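Local coordinates for capsid protein (Macrobrachium rosenbergii nodavirus, PDB 5YKU) that forms the shell of the virus particle and, through the protruding domain described here, probably builds the dimeric spikes on its surface, at residues Pro22-Lys26 and Thr102-Ala107; Ile44-Arg50 and Ile72-Asp76. Residue numbers count along the deposited sequence, not the author numbering.

Contact 1: residues Pro22-Lys26 and Thr102-Ala107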
loop_
_atom_site.group_PDB
_atom_site.type_symbol
_atom_site.label_atom_id
_atom_site.label_comp_id
_atom_site.label_asym_id
_atom_site.label_seq_id
_atom_site.Cartn_x
_atom_site.Cartn_y
_atom_site.Cartn_z
ATOM N N PRO A 22 1.232 -1.857 13.684
ATOM C CA PRO A 22 2.244 -1.452 14.653
ATOM C C PRO A 22 2.025 -2.192 15.958
ATOM O O PRO A 22 1.009 -2.735 16.277
ATOM C CB PRO A 22 1.940 0.077 14.882
ATOM C CG PRO A 22 0.502 0.193 14.655
ATOM C CD PRO A 22 0.162 -0.823 13.540
ATOM N N THR A 23 3.126 -2.209 16.729
ATOM C CA THR A 23 3.136 -2.806 18.080
ATOM C C THR A 23 3.225 -1.764 19.157
ATOM O O THR A 23 3.268 -2.170 20.297
ATOM C CB THR A 23 4.355 -3.750 18.247
ATOM O OG1 THR A 23 5.562 -3.086 17.973
ATOM C CG2 THR A 23 4.268 -4.932 17.299
ATOM N N GLU A 24 3.311 -0.529 18.768
ATOM C CA GLU A 24 3.407 0.620 19.731
ATOM C C GLU A 24 2.469 1.715 19.193
ATOM O O GLU A 24 2.077 1.709 18.014
ATOM C CB GLU A 24 4.827 1.154 19.873
ATOM C CG GLU A 24 5.816 0.142 20.434
ATOM C CD GLU A 24 5.530 -0.195 21.865
ATOM O OE1 GLU A 24 5.092 0.643 22.675
ATOM O OE2 GLU A 24 5.840 -1.372 22.365
ATOM N N LEU A 25 2.122 2.675 20.011
ATOM C CA LEU A 25 1.229 3.772 19.636
ATOM C C LEU A 25 1.804 4.666 18.675
ATOM O O LEU A 25 1.037 5.156 17.764
ATOM C CB LEU A 25 0.714 4.562 20.887
ATOM C CG LEU A 25 -0.016 3.726 21.871
ATOM C CD1 LEU A 25 -0.473 4.633 23.066
ATOM C CD2 LEU A 25 -1.157 2.958 21.338
ATOM N N LYS A 26 3.054 4.958 18.627
ATOM C CA LYS A 26 3.758 5.702 17.655
ATOM C C LYS A 26 4.838 4.867 17.083
ATOM O O LYS A 26 5.685 4.359 17.857
ATOM C CB LYS A 26 4.390 7.000 18.176
ATOM C CG LYS A 26 3.222 8.048 18.389
ATOM C CD LYS A 26 3.851 9.399 18.803
ATOM C CE LYS A 26 2.870 10.430 19.252
ATOM N NZ LYS A 26 1.482 10.084 19.045
ATOM N N THR A 102 2.948 5.457 11.856
ATOM C CA THR A 102 1.676 5.216 12.554
ATOM C C THR A 102 1.591 6.029 13.789
ATOM O O THR A 102 2.535 6.182 14.517
ATOM C CB THR A 102 1.383 3.763 12.788
ATOM O OG1 THR A 102 2.485 3.191 13.518
ATOM C CG2 THR A 102 1.242 2.979 11.476
ATOM N N ASP A 103 0.419 6.544 14.081
ATOM C CA ASP A 103 0.092 7.328 15.261
ATOM C C ASP A 103 -1.338 6.900 15.662
ATOM O O ASP A 103 -2.331 7.302 15.054
ATOM C CB ASP A 103 0.171 8.842 14.951
ATOM C CG ASP A 103 -0.238 9.663 16.106
ATOM O OD1 ASP A 103 -0.722 9.199 17.128
ATOM O OD2 ASP A 103 -0.207 10.913 15.857
ATOM N N TYR A 104 -1.434 5.975 16.579
ATOM C CA TYR A 104 -2.659 5.357 17.017
ATOM C C TYR A 104 -2.957 5.832 18.429
ATOM O O TYR A 104 -2.075 5.677 19.296
ATOM C CB TYR A 104 -2.570 3.831 16.964
ATOM C CG TYR A 104 -2.566 3.110 15.634
ATOM C CD1 TYR A 104 -2.239 3.762 14.437
ATOM C CD2 TYR A 104 -2.868 1.747 15.556
ATOM C CE1 TYR A 104 -2.195 3.077 13.221
ATOM C CE2 TYR A 104 -2.846 1.084 14.374
ATOM C CZ TYR A 104 -2.462 1.736 13.199
ATOM O OH TYR A 104 -2.422 1.094 11.967
ATOM N N GLN A 105 -4.118 6.329 18.732
ATOM C CA GLN A 105 -4.424 6.741 20.133
ATOM C C GLN A 105 -4.480 5.555 21.017
ATOM O O GLN A 105 -3.986 5.568 22.144
ATOM C CB GLN A 105 -5.689 7.508 20.181
ATOM C CG GLN A 105 -6.076 7.941 21.620
ATOM C CD GLN A 105 -7.404 8.589 21.631
ATOM O OE1 GLN A 105 -8.383 7.920 22.108
ATOM N NE2 GLN A 105 -7.495 9.676 21.133
ATOM N N GLY A 106 -5.062 4.454 20.549
ATOM C CA GLY A 106 -5.086 3.137 21.162
ATOM C C GLY A 106 -4.702 2.045 20.230
ATOM O O GLY A 106 -4.860 2.255 18.998
ATOM N N ALA A 107 -4.051 0.928 20.657
ATOM C CA ALA A 107 -3.491 -0.099 19.677
ATOM C C ALA A 107 -3.521 -1.517 20.337
ATOM O O ALA A 107 -2.441 -2.273 20.193
ATOM C CB ALA A 107 -2.178 0.194 19.129
HETATM O O HOH W 1 1.267 3.152 15.891
#
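The loop Pro22-Lys26 runs into the outermost strand 26-33 just where its neighbour, strand 96-104, comes to an end, and the main chains meet first. Tyr104 N donates to Leu25 O at 2.9 Å with an N-H...O angle of 177°, close to linear. One residue on, Lys26 and Asp103 form an antiparallel non-hydrogen-bonded pair with a CA-CA distance of 4.7 Å, and the next backbone bonding joins Thr102 to Gln27. Two CA-H...O contacts of 3.4 Å, Asp103 CA to Leu25 O and Lys26 CA to Thr102 O, accompany this pairing.

Charge adds to it on the face that Lys26 and Asp103 share: Lys26 NZ lies 3.1 Å from Asp103 OD1, a salt bridge whose hydrogen bond is weak.

Water mediates a third set of polar links. Water 1 donates to Glu24 O at 2.7 Å and, weakly, to Leu25 O at 2.8 Å, while also hydrogen-bonding Thr102 OG1 at 2.7 Å, so it bridges two loop carbonyls to the Thr102 side chain just before the chain enters strand 26-33.

Apolar contacts flank the polar ones. Pro22 CG sits over a face of the Tyr104 ring, 3.8 Å from the centroid and 24° off the normal, a CH-pi contact. Leu25 CD2 reaches Ala107 CB at 3.7 Å, extending the interface past the strand end.

This is the start of an antiparallel pairing at the sheet edge, burying 451 Å²: the main-chain bond and Lys26-Asp103 pair define the register, and Pro22, the Leu25 side chain and water add contacts on its loop side.

Contact 2: residues Ile44-Arg50 and Ile72-Asp76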
loop_
_atom_site.group_PDB
_atom_site.type_symbol
_atom_site.label_atom_id
_atom_site.label_comp_id
_atom_site.label_asym_id
_atom_site.label_seq_id
_atom_site.Cartn_x
_atom_site.Cartn_y
_atom_site.Cartn_z
ATOM N N ILE A 44 -0.336 1.498 -6.356
ATOM C CA ILE A 44 -0.957 0.921 -5.128
ATOM C C ILE A 44 -1.896 1.974 -4.548
ATOM O O ILE A 44 -1.522 3.180 -4.441
ATOM C CB ILE A 44 0.152 0.462 -4.155
ATOM C CG1 ILE A 44 -0.427 -0.199 -2.913
ATOM C CG2 ILE A 44 1.138 1.579 -3.784
ATOM C CD1 ILE A 44 0.596 -0.869 -2.084
ATOM N N VAL A 45 -3.051 1.506 -4.202
ATOM C CA VAL A 45 -4.094 2.344 -3.602
ATOM C C VAL A 45 -4.602 1.744 -2.322
ATOM O O VAL A 45 -4.514 0.519 -2.136
ATOM C CB VAL A 45 -5.328 2.536 -4.534
ATOM C CG1 VAL A 45 -4.884 3.227 -5.785
ATOM C CG2 VAL A 45 -6.023 1.227 -4.864
ATOM N N PRO A 46 -5.043 2.522 -1.380
ATOM C CA PRO A 46 -5.707 2.013 -0.192
ATOM C C PRO A 46 -7.061 1.513 -0.491
ATOM O O PRO A 46 -7.720 2.015 -1.406
ATOM C CB PRO A 46 -5.726 3.205 0.740
ATOM C CG PRO A 46 -5.846 4.404 -0.219
ATOM C CD PRO A 46 -5.069 3.990 -1.430
ATOM N N TYR A 47 -7.526 0.564 0.261
ATOM C CA TYR A 47 -8.974 0.213 0.313
ATOM C C TYR A 47 -9.307 -0.029 1.747
ATOM O O TYR A 47 -8.412 -0.093 2.611
ATOM C CB TYR A 47 -9.362 -0.958 -0.614
ATOM C CG TYR A 47 -9.033 -2.345 -0.116
ATOM C CD1 TYR A 47 -10.017 -3.066 0.586
ATOM C CD2 TYR A 47 -7.841 -2.986 -0.334
ATOM C CE1 TYR A 47 -9.783 -4.353 1.045
ATOM C CE2 TYR A 47 -7.574 -4.237 0.116
ATOM C CZ TYR A 47 -8.562 -4.885 0.825
ATOM O OH TYR A 47 -8.268 -6.191 1.292
HETATM N N MSE A 48 -10.556 -0.172 2.074
HETATM C CA MSE A 48 -11.000 -0.438 3.431
HETATM C C MSE A 48 -12.144 -1.407 3.423
HETATM O O MSE A 48 -13.189 -1.229 2.785
HETATM C CB MSE A 48 -11.326 0.856 4.162
HETATM C CG MSE A 48 -11.389 0.714 5.644
HETATM SE SE MSE A 48 -11.281 2.477 6.556
HETATM C CE MSE A 48 -9.421 2.892 6.189
ATOM N N ASP A 49 -12.009 -2.406 4.294
ATOM C CA ASP A 49 -13.086 -3.323 4.650
ATOM C C ASP A 49 -12.758 -3.695 6.084
ATOM O O ASP A 49 -12.067 -4.707 6.318
ATOM C CB ASP A 49 -13.153 -4.534 3.706
ATOM C CG ASP A 49 -14.185 -5.472 4.145
ATOM O OD1 ASP A 49 -15.026 -5.210 4.973
ATOM O OD2 ASP A 49 -14.264 -6.629 3.531
ATOM N N ARG A 50 -13.140 -2.849 7.023
ATOM C CA ARG A 50 -12.471 -2.854 8.339
ATOM C C ARG A 50 -13.297 -2.125 9.338
ATOM O O ARG A 50 -13.675 -0.943 9.133
ATOM C CB ARG A 50 -11.134 -2.157 8.169
ATOM C CG ARG A 50 -10.250 -2.133 9.400
ATOM C CD ARG A 50 -9.011 -1.305 9.136
ATOM N NE ARG A 50 -8.096 -1.182 10.267
ATOM C CZ ARG A 50 -8.161 -0.284 11.238
ATOM N NH1 ARG A 50 -9.194 0.532 11.373
ATOM N NH2 ARG A 50 -7.167 -0.241 12.109
ATOM N N ILE A 72 0.014 7.508 0.853
ATOM C CA ILE A 72 -1.254 6.898 1.215
ATOM C C ILE A 72 -1.611 7.221 2.675
ATOM O O ILE A 72 -0.738 7.157 3.546
ATOM C CB ILE A 72 -1.278 5.385 0.976
ATOM C CG1 ILE A 72 -1.198 5.091 -0.485
ATOM C CG2 ILE A 72 -2.496 4.731 1.591
ATOM C CD1 ILE A 72 -1.036 3.664 -0.900
ATOM N N SER A 73 -2.879 7.586 2.907
ATOM C CA SER A 73 -3.343 7.934 4.222
ATOM C C SER A 73 -4.474 7.080 4.649
ATOM O O SER A 73 -5.498 6.945 3.907
ATOM C CB SER A 73 -3.805 9.363 4.276
ATOM O OG SER A 73 -2.724 10.275 4.193
ATOM N N TYR A 74 -4.455 6.539 5.887
ATOM C CA TYR A 74 -5.546 5.855 6.534
ATOM C C TYR A 74 -5.914 6.555 7.811
ATOM O O TYR A 74 -5.035 6.937 8.595
ATOM C CB TYR A 74 -5.198 4.435 6.875
ATOM C CG TYR A 74 -4.802 3.566 5.697
ATOM C CD1 TYR A 74 -5.753 2.824 4.978
ATOM C CD2 TYR A 74 -3.480 3.443 5.364
ATOM C CE1 TYR A 74 -5.370 2.030 3.916
ATOM C CE2 TYR A 74 -3.087 2.613 4.318
ATOM C CZ TYR A 74 -4.025 1.910 3.605
ATOM O OH TYR A 74 -3.640 1.110 2.542
ATOM N N PHE A 75 -7.197 6.629 8.118
ATOM C CA PHE A 75 -7.697 7.076 9.449
ATOM C C PHE A 75 -9.045 6.542 9.607
ATOM O O PHE A 75 -9.862 6.620 8.679
ATOM C CB PHE A 75 -7.697 8.602 9.560
ATOM C CG PHE A 75 -7.822 9.093 10.969
ATOM C CD1 PHE A 75 -6.788 8.852 11.855
ATOM C CD2 PHE A 75 -8.899 9.711 11.444
ATOM C CE1 PHE A 75 -6.792 9.353 13.149
ATOM C CE2 PHE A 75 -8.955 10.171 12.784
ATOM C CZ PHE A 75 -7.892 10.057 13.600
ATOM N N ASP A 76 -9.389 5.985 10.769
ATOM C CA ASP A 76 -10.637 5.242 10.943
ATOM C C ASP A 76 -11.685 5.894 11.768
ATOM O O ASP A 76 -12.716 5.274 11.945
ATOM C CB ASP A 76 -10.284 3.841 11.444
ATOM C CG ASP A 76 -9.690 3.798 12.840
ATOM O OD1 ASP A 76 -9.374 4.891 13.397
ATOM O OD2 ASP A 76 -9.602 2.627 13.381
#
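Ile44 opens the contact, its CG2 4.2 Å from Ile72 CD1. Pro46 then points toward the other strand: its CB lies 3.7 Å from Ile72 CG2 and 3.4 Å from Tyr74 CE1. Met48, present as selenomethionine, brings its CE to 3.9 Å from Tyr74 CD1, at the ring edge; the Tyr74 hydroxyl is bound by Gln114 and Trp19. Beyond the strand, Arg50 NH1 donates to Asp76 OD2 at 2.9 Å with an N-H...O angle of 167°, a salt bridge. Gln57 and the Lys111 carbonyl hold Arg50 NH2, Tyr113 gives the guanidinium a cation-pi partner, and Ser53 also bonds Asp76 OD2.

The strand segments run parallel within 9°, yet are not sheet neighbours: strand 81-89 lies between them, antiparallel to both, bonded through Ile86 to Ile44 and through Asp83 to Ser73. An axis approach of 7.5 Å, shorter than two usual strand spacings, indicates strong curvature, the inward-facing contact of next-nearest strands expected in a strongly twisted and curled antiparallel beta-sheet.

How the contacts relate
From the N terminus, the chain first meets Pro22-Lys26, whose partner Thr102-Ala107 begins 76 residues after Lys26; contact 1 closes this long loop by pairing the edge strand 26-33 with strand 96-104. Inside it, Ile44-Arg50 and Ile72-Asp76 close a shorter loop, so contact 2 is nested and the two do not cross. Contact 2 spans strand 81-89 nearer the centre of the domain, whereas contact 1 lies toward its periphery. Their centres are 16 Å apart and their nearest atoms about 5 Å, without touching. Gln57 connects them indirectly: it hydrogen-bonds Gly106 of contact 1 as well as Arg50 and Asp76 of contact 2.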